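Long-range contact in (S)-ureidoglycine--glyoxylate transaminase (Bacillus subtilis, PDB 3ISL), which catalyses the pyridoxal phosphate-dependent transfer of an amino group from (S)-ureidoglycine to glyoxylate, giving oxalurate and glycine in purine catabolism: residues 52-64 with 175-187. Residues are numbered along the deposited sequence; the frame is centred on the assembly and turned at random.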
loop_
_atom_site.group_PDB
_atom_site.type_symbol
_atom_site.label_atom_id
_atom_site.label_comp_id
_atom_site.label_asym_id
_atom_site.label_seq_id
_atom_site.Cartn_x
_atom_site.Cartn_y
_atom_site.Cartn_z
ATOM N N MET A 52 19.226 -1.325 -6.787
ATOM C CA MET A 52 19.533 -0.219 -5.886
ATOM C C MET A 52 19.236 -0.637 -4.448
ATOM O O MET A 52 19.937 -0.226 -3.503
ATOM C CB MET A 52 18.721 1.053 -6.277
ATOM C CG MET A 52 19.375 1.803 -7.464
ATOM S SD MET A 52 18.633 3.460 -7.774
ATOM C CE MET A 52 16.906 3.104 -7.997
ATOM N N LEU A 53 18.179 -1.439 -4.278
ATOM C CA LEU A 53 17.848 -1.955 -2.930
ATOM C C LEU A 53 18.952 -2.903 -2.433
ATOM O O LEU A 53 19.281 -2.891 -1.262
ATOM C CB LEU A 53 16.486 -2.667 -2.854
ATOM C CG LEU A 53 15.302 -1.716 -3.115
ATOM C CD1 LEU A 53 14.004 -2.532 -3.028
ATOM C CD2 LEU A 53 15.279 -0.558 -2.107
ATOM N N ARG A 54 19.574 -3.662 -3.336
ATOM C CA ARG A 54 20.757 -4.476 -2.925
ATOM C C ARG A 54 21.826 -3.593 -2.294
ATOM O O ARG A 54 22.332 -3.916 -1.214
ATOM C CB ARG A 54 21.309 -5.286 -4.102
ATOM C CG ARG A 54 20.273 -6.271 -4.712
ATOM C CD ARG A 54 20.876 -7.207 -5.805
ATOM N NE ARG A 54 19.797 -8.083 -6.195
ATOM C CZ ARG A 54 19.078 -7.939 -7.301
ATOM N NH1 ARG A 54 19.370 -6.997 -8.175
ATOM N NH2 ARG A 54 18.058 -8.735 -7.542
ATOM N N GLU A 55 22.108 -2.431 -2.905
ATOM C CA GLU A 55 23.127 -1.513 -2.396
ATOM C C GLU A 55 22.721 -0.850 -1.097
ATOM O O GLU A 55 23.555 -0.741 -0.200
ATOM C CB GLU A 55 23.482 -0.375 -3.394
ATOM C CG GLU A 55 24.234 -0.813 -4.569
ATOM C CD GLU A 55 24.649 0.382 -5.417
ATOM O OE1 GLU A 55 24.276 0.335 -6.594
ATOM O OE2 GLU A 55 25.301 1.366 -4.913
ATOM N N LEU A 56 21.449 -0.450 -1.012
ATOM C CA LEU A 56 20.921 0.262 0.109
ATOM C C LEU A 56 21.068 -0.639 1.303
ATOM O O LEU A 56 21.451 -0.165 2.321
ATOM C CB LEU A 56 19.422 0.503 -0.071
ATOM C CG LEU A 56 18.663 1.576 0.708
ATOM C CD1 LEU A 56 17.234 1.186 1.115
ATOM C CD2 LEU A 56 19.367 2.313 1.742
ATOM N N PHE A 57 20.724 -1.929 1.162
ATOM C CA PHE A 57 20.790 -2.874 2.291
ATOM C C PHE A 57 22.166 -3.473 2.551
ATOM O O PHE A 57 22.334 -4.231 3.523
ATOM C CB PHE A 57 19.786 -4.028 2.133
ATOM C CG PHE A 57 18.354 -3.672 2.486
ATOM C CD1 PHE A 57 17.950 -3.511 3.833
ATOM C CD2 PHE A 57 17.384 -3.603 1.471
ATOM C CE1 PHE A 57 16.614 -3.224 4.153
ATOM C CE2 PHE A 57 16.041 -3.317 1.771
ATOM C CZ PHE A 57 15.643 -3.157 3.096
ATOM N N GLN A 58 23.128 -3.122 1.697
ATOM C CA GLN A 58 24.494 -3.654 1.701
ATOM C C GLN A 58 24.449 -5.137 1.635
ATOM O O GLN A 58 24.968 -5.842 2.561
ATOM C CB GLN A 58 25.352 -3.104 2.882
ATOM C CG GLN A 58 25.345 -1.546 2.896
ATOM C CD GLN A 58 26.285 -0.910 3.955
ATOM O OE1 GLN A 58 25.909 0.028 4.672
ATOM N NE2 GLN A 58 27.503 -1.415 4.044
ATOM N N THR A 59 23.831 -5.640 0.521
ATOM C CA THR A 59 23.696 -7.078 0.340
ATOM C C THR A 59 23.839 -7.536 -1.109
ATOM O O THR A 59 23.573 -6.786 -2.058
ATOM C CB THR A 59 22.339 -7.580 0.872
ATOM O OG1 THR A 59 22.321 -8.991 0.815
ATOM C CG2 THR A 59 21.123 -7.048 0.010
ATOM N N LYS A 60 24.250 -8.791 -1.268
ATOM C CA LYS A 60 24.274 -9.422 -2.571
ATOM C C LYS A 60 23.010 -10.217 -2.865
ATOM O O LYS A 60 22.925 -10.872 -3.934
ATOM C CB LYS A 60 25.502 -10.342 -2.688
ATOM C CG LYS A 60 26.809 -9.567 -2.557
ATOM C CD LYS A 60 26.923 -8.421 -3.593
ATOM C CE LYS A 60 28.243 -7.631 -3.355
ATOM N NZ LYS A 60 28.040 -6.159 -3.499
ATOM N N ASN A 61 22.077 -10.234 -1.922
ATOM C CA ASN A 61 20.885 -11.110 -2.032
ATOM C C ASN A 61 20.192 -10.916 -3.389
ATOM O O ASN A 61 19.942 -9.754 -3.796
ATOM C CB ASN A 61 19.825 -10.727 -0.975
ATOM C CG ASN A 61 20.163 -11.201 0.418
ATOM O OD1 ASN A 61 20.945 -12.125 0.592
ATOM N ND2 ASN A 61 19.547 -10.560 1.439
ATOM N N ARG A 62 19.829 -12.012 -4.040
ATOM C CA ARG A 62 18.947 -11.982 -5.208
ATOM C C ARG A 62 17.634 -11.324 -4.852
ATOM O O ARG A 62 17.053 -10.600 -5.675
ATOM C CB ARG A 62 18.701 -13.405 -5.766
ATOM C CG ARG A 62 18.163 -13.418 -7.251
ATOM C CD ARG A 62 18.238 -14.822 -7.983
ATOM N NE ARG A 62 19.625 -15.331 -8.136
ATOM C CZ ARG A 62 20.184 -16.274 -7.363
ATOM N NH1 ARG A 62 19.487 -16.847 -6.365
ATOM N NH2 ARG A 62 21.445 -16.646 -7.578
ATOM N N TRP A 63 17.146 -11.560 -3.630
ATOM C CA TRP A 63 15.803 -11.078 -3.255
ATOM C C TRP A 63 15.884 -9.692 -2.520
ATOM O O TRP A 63 16.316 -9.616 -1.340
ATOM C CB TRP A 63 15.034 -12.169 -2.481
ATOM C CG TRP A 63 14.951 -13.522 -3.261
ATOM C CD1 TRP A 63 13.994 -13.873 -4.170
ATOM C CD2 TRP A 63 15.914 -14.616 -3.268
ATOM N NE1 TRP A 63 14.279 -15.113 -4.729
ATOM C CE2 TRP A 63 15.452 -15.582 -4.205
ATOM C CE3 TRP A 63 17.137 -14.862 -2.589
ATOM C CZ2 TRP A 63 16.151 -16.831 -4.450
ATOM C CZ3 TRP A 63 17.853 -16.102 -2.847
ATOM C CH2 TRP A 63 17.347 -17.053 -3.768
ATOM N N ALA A 64 15.527 -8.617 -3.246
ATOM C CA ALA A 64 15.396 -7.275 -2.686
ATOM C C ALA A 64 14.418 -6.490 -3.557
ATOM O O ALA A 64 14.714 -6.222 -4.692
ATOM C CB ALA A 64 16.748 -6.581 -2.611
ATOM N N ALA A 175 13.203 2.172 10.741
ATOM C CA ALA A 175 13.596 3.489 11.165
ATOM C C ALA A 175 15.039 3.796 10.875
ATOM O O ALA A 175 15.445 4.926 11.072
ATOM C CB ALA A 175 13.395 3.638 12.680
ATOM N N THR A 176 15.847 2.786 10.608
ATOM C CA THR A 176 17.305 2.999 10.451
ATOM C C THR A 176 17.724 2.976 8.969
ATOM O O THR A 176 18.684 3.626 8.598
ATOM C CB THR A 176 18.154 1.974 11.222
ATOM O OG1 THR A 176 17.713 0.694 10.821
ATOM C CG2 THR A 176 17.894 2.119 12.721
ATOM N N ILE A 177 16.990 2.262 8.114
ATOM C CA ILE A 177 17.523 2.110 6.759
ATOM C C ILE A 177 17.665 3.492 6.078
ATOM O O ILE A 177 16.720 4.339 6.125
ATOM C CB ILE A 177 16.586 1.191 5.897
ATOM C CG1 ILE A 177 17.307 0.647 4.608
ATOM C CG2 ILE A 177 15.161 1.900 5.579
ATOM C CD1 ILE A 177 18.707 -0.061 4.858
ATOM N N GLY A 178 18.821 3.725 5.417
ATOM C CA GLY A 178 19.138 4.998 4.747
ATOM C C GLY A 178 19.564 6.161 5.670
ATOM O O GLY A 178 19.864 7.262 5.199
ATOM N N GLY A 179 19.628 5.895 6.962
ATOM C CA GLY A 179 19.982 6.924 7.963
ATOM C C GLY A 179 21.131 6.510 8.871
ATOM O O GLY A 179 21.983 7.336 9.216
ATOM N N CYS A 180 21.111 5.243 9.270
ATOM C CA CYS A 180 22.125 4.609 10.113
ATOM C C CYS A 180 22.597 3.385 9.382
ATOM O O CYS A 180 21.822 2.759 8.625
ATOM C CB CYS A 180 21.553 4.107 11.481
ATOM S SG CYS A 180 20.421 5.308 12.270
ATOM N N GLU A 181 23.809 2.949 9.721
ATOM C CA GLU A 181 24.395 1.805 9.048
ATOM C C GLU A 181 23.451 0.642 9.152
ATOM O O GLU A 181 23.028 0.323 10.234
ATOM C CB GLU A 181 25.679 1.396 9.763
ATOM C CG GLU A 181 26.880 1.714 9.010
ATOM C CD GLU A 181 28.071 1.133 9.715
ATOM O OE1 GLU A 181 27.883 0.238 10.601
ATOM O OE2 GLU A 181 29.186 1.614 9.419
ATOM N N VAL A 182 23.130 0.016 8.035
ATOM C CA VAL A 182 22.595 -1.347 8.091
ATOM C C VAL A 182 23.369 -2.275 7.174
ATOM O O VAL A 182 23.542 -1.989 6.021
ATOM C CB VAL A 182 21.019 -1.497 8.163
ATOM C CG1 VAL A 182 20.250 -0.229 8.191
ATOM C CG2 VAL A 182 20.379 -2.727 7.453
ATOM N N LYS A 183 23.899 -3.363 7.709
ATOM C CA LYS A 183 24.782 -4.125 6.861
ATOM C C LYS A 183 24.246 -5.539 6.869
ATOM O O LYS A 183 24.596 -6.323 7.742
ATOM C CB LYS A 183 26.255 -4.002 7.378
ATOM C CG LYS A 183 26.790 -2.560 7.526
ATOM C CD LYS A 183 28.202 -2.628 8.272
ATOM C CE LYS A 183 29.269 -1.678 7.671
ATOM N NZ LYS A 183 30.683 -1.840 8.433
ATOM N N VAL A 184 23.351 -5.867 5.942
ATOM C CA VAL A 184 22.767 -7.162 6.049
ATOM C C VAL A 184 23.690 -8.351 5.823
ATOM O O VAL A 184 23.550 -9.345 6.555
ATOM C CB VAL A 184 21.298 -7.380 5.450
ATOM C CG1 VAL A 184 20.351 -6.129 5.492
ATOM C CG2 VAL A 184 21.246 -8.287 4.222
ATOM N N ASP A 185 24.583 -8.304 4.831
ATOM C CA ASP A 185 25.548 -9.411 4.694
ATOM C C ASP A 185 26.503 -9.514 5.858
ATOM O O ASP A 185 26.630 -10.598 6.470
ATOM C CB ASP A 185 26.300 -9.397 3.357
ATOM C CG ASP A 185 25.361 -9.732 2.195
ATOM O OD1 ASP A 185 24.177 -9.991 2.469
ATOM O OD2 ASP A 185 25.767 -9.710 1.036
ATOM N N GLU A 186 27.122 -8.389 6.195
ATOM C CA GLU A 186 28.110 -8.388 7.268
ATOM C C GLU A 186 27.539 -8.827 8.621
ATOM O O GLU A 186 28.252 -9.428 9.408
ATOM C CB GLU A 186 28.744 -7.008 7.427
ATOM C CG GLU A 186 30.027 -6.934 6.675
ATOM C CD GLU A 186 30.816 -5.626 6.918
ATOM O OE1 GLU A 186 31.040 -4.909 5.897
ATOM O OE2 GLU A 186 31.161 -5.325 8.112
ATOM N N TRP A 187 26.266 -8.518 8.890
ATOM C CA TRP A 187 25.713 -8.805 10.205
ATOM C C TRP A 187 24.941 -10.114 10.211
ATOM O O TRP A 187 24.285 -10.439 11.193
ATOM C CB TRP A 187 24.842 -7.632 10.667
ATOM C CG TRP A 187 25.608 -6.372 10.872
ATOM C CD1 TRP A 187 26.969 -6.219 10.945
ATOM C CD2 TRP A 187 25.050 -5.066 11.068
ATOM N NE1 TRP A 187 27.282 -4.920 11.177
ATOM C CE2 TRP A 187 26.130 -4.183 11.265
ATOM C CE3 TRP A 187 23.747 -4.568 11.087
ATOM C CZ2 TRP A 187 25.958 -2.775 11.450
ATOM C CZ3 TRP A 187 23.562 -3.173 11.292
ATOM C CH2 TRP A 187 24.681 -2.304 11.491
HETATM O O HOH W 1 26.816 -6.004 4.686
HETATM O O HOH W 2 22.958 -12.296 2.698
#
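Leu56, in the last turn of helix 40-56, meets Ile177 through its branched end: CD1 lies 3.5 Å from Ile177 CG1, while CD2 faces the backbone of Gly178. With CG1 anti to its backbone N (chi1 -163°), Ile177 also carries its CD1 to the Phe57 ring, 3.7 Å from CD1 of that ring. Val184 CG1 approaches the same ring obliquely, and Val182 CG2 sits at its edge. The carbonyl of Phe57 accepts a nearly straight bond from Val184 N (3.1 Å, 168° at the hydrogen). Gln58, with positive phi, ends the helix in a Schellman motif, in which Gln58 N bonds back to Glu55 O and Thr59 N to Arg54 O. Its side chain, extended beyond CG, passes obliquely over that of Lys183, with Gln58 NE2 3.7 Å from Lys183 CG, and its backbone O takes a weak bond from Asp185 N and a proton from a water that in turn accepts from Glu186 N. In this class-V aminotransferase, the loop so joined runs between strands 168-172 and 191-193 of the central sheet and includes Ala175, which touches the pyridoxal phosphate. Past the helix end, the carboxylate of Asp185 receives one bond on each oxygen, each on the syn side and about 30° out of the carboxylate plane. Thr59 OG1 donates to Asp185 OD1 (2.7 Å) and Lys60 N to Asp185 OD2 (2.9 Å). The Thr59 hydroxyl also accepts from Asn61 N in an ST turn, and the two bonds together hold its rotation. Val184 CG2 packs on Thr59 CB and reaches Asn61 ND2, which is itself hydrogen-bonded to Thr210 OG1 of strand 206-211.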